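Local atomic coordinates of putative sugar binding protein (Salmonella enterica subsp. enterica serovar Typhimurium, PDB entry 3KNZ), a protein that probably binds phosphosugars or related carbohydrate derivatives through SIS domains like those of glucosamine-6-phosphate synthase. Residues Ala208-Ala211 / Trp212-Asn216. Sequence-based numbering, arbitrary orientation.
Sequences ASQA and WAQTN
Four successive carbonyls, those of A208, S209, Q210 and A211, accept the amides of W212, A213, Q214 and T215, and this i to i+4 ladder illustrates how the last turns of an α-helix are held. The bonds are moderately straight, the last one, from T215 N, the most bent; the one from A213 N to S209 O measures 2.7 Å. At A211 the acceptor is used twice. T215 N approaches A211 O at 2.9 Å from one face of the carbonyl plane, while T215 OG1, also 2.9 Å from A211 O, comes from the opposite face and stands 39° out of that plane. With OG1 anti to its own carbonyl carbon and beside the backbone N (chi1 -56°), the hydroxyl reaches the same oxygen as the amide, and a second donor grips the carbonyl on this exposed side.

Van der Waals packing supplies the rest. Q210 and Q214, one turn apart, run side by side in the same direction with extended chains and amide planes 64° apart. Nearer the backbone, Q214 CG rests 3.3 Å from Q210 O. On the buried face the indole of W212 has its CG anti to the backbone N, which carries the ring off the helix, and S209 O sits at the ring edge, in plane, 3.7 Å from W212 CE3.

W212 NE1 donates to L312 O, and the ring packs on L314, I303 and L336, while S209 OG turns back to L205 O. The arrangement is that of an amphipathic helix end: the C-terminal turns of helix 185-215 seat one face against helix 326-339 and strands 300-304 and 314-315 of the second parallel beta sheet, consistent with a second SIS-like α/β domain.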
# COMPACT_ATOMS: atom_id res chain seq x y z
N ALA A 208 23.05 12.80 -18.52
CA ALA A 208 22.48 14.04 -18.00
C ALA A 208 22.19 13.90 -16.51
O ALA A 208 22.39 14.84 -15.74
CB ALA A 208 21.21 14.39 -18.77
N SER A 209 21.73 12.72 -16.11
CA SER A 209 21.44 12.45 -14.70
C SER A 209 22.70 12.48 -13.84
O SER A 209 22.68 12.99 -12.73
CB SER A 209 20.74 11.09 -14.56
OG SER A 209 19.45 11.12 -15.14
N GLN A 210 23.79 11.93 -14.36
CA GLN A 210 25.05 11.89 -13.63
C GLN A 210 25.54 13.31 -13.39
O GLN A 210 25.97 13.66 -12.29
CB GLN A 210 26.10 11.09 -14.40
CG GLN A 210 27.45 11.02 -13.73
CD GLN A 210 28.47 10.20 -14.50
OE1 GLN A 210 28.12 9.27 -15.24
NE2 GLN A 210 29.75 10.51 -14.31
N ALA A 211 25.47 14.13 -14.43
CA ALA A 211 25.90 15.51 -14.34
C ALA A 211 25.06 16.25 -13.30
O ALA A 211 25.57 16.97 -12.44
CB ALA A 211 25.81 16.18 -15.70
N TRP A 212 23.75 16.06 -13.38
CA TRP A 212 22.82 16.69 -12.45
C TRP A 212 23.08 16.23 -11.02
O TRP A 212 23.14 17.04 -10.10
CB TRP A 212 21.39 16.35 -12.86
CG TRP A 212 20.36 16.67 -11.84
CD1 TRP A 212 19.85 17.89 -11.54
CD2 TRP A 212 19.67 15.72 -11.01
NE1 TRP A 212 18.90 17.77 -10.56
CE2 TRP A 212 18.77 16.45 -10.21
CE3 TRP A 212 19.74 14.34 -10.85
CZ2 TRP A 212 17.94 15.84 -9.27
CZ3 TRP A 212 18.91 13.73 -9.92
CH2 TRP A 212 18.03 14.48 -9.14
N ALA A 213 23.23 14.92 -10.85
CA ALA A 213 23.49 14.35 -9.53
C ALA A 213 24.79 14.90 -8.94
O ALA A 213 24.87 15.18 -7.74
CB ALA A 213 23.54 12.83 -9.61
N GLN A 214 25.82 15.06 -9.77
CA GLN A 214 27.08 15.61 -9.28
C GLN A 214 26.95 17.11 -8.95
O GLN A 214 27.54 17.57 -7.98
CB GLN A 214 28.22 15.34 -10.27
CG GLN A 214 28.60 13.86 -10.34
CD GLN A 214 29.61 13.53 -11.43
OE1 GLN A 214 30.07 14.41 -12.16
NE2 GLN A 214 29.96 12.26 -11.54
N THR A 215 26.15 17.85 -9.72
CA THR A 215 25.94 19.28 -9.46
C THR A 215 25.16 19.50 -8.16
O THR A 215 25.40 20.48 -7.46
CB THR A 215 25.17 19.99 -10.60
OG1 THR A 215 25.85 19.80 -11.85
CG2 THR A 215 25.03 21.49 -10.31
N ASN A 216 24.24 18.60 -7.85
CA ASN A 216 23.42 18.72 -6.64
C ASN A 216 23.77 17.67 -5.58
O ASN A 216 22.93 17.30 -4.75
CB ASN A 216 21.95 18.64 -7.03
CG ASN A 216 21.55 19.79 -7.92
OD1 ASN A 216 21.61 20.94 -7.51
ND2 ASN A 216 21.16 19.48 -9.16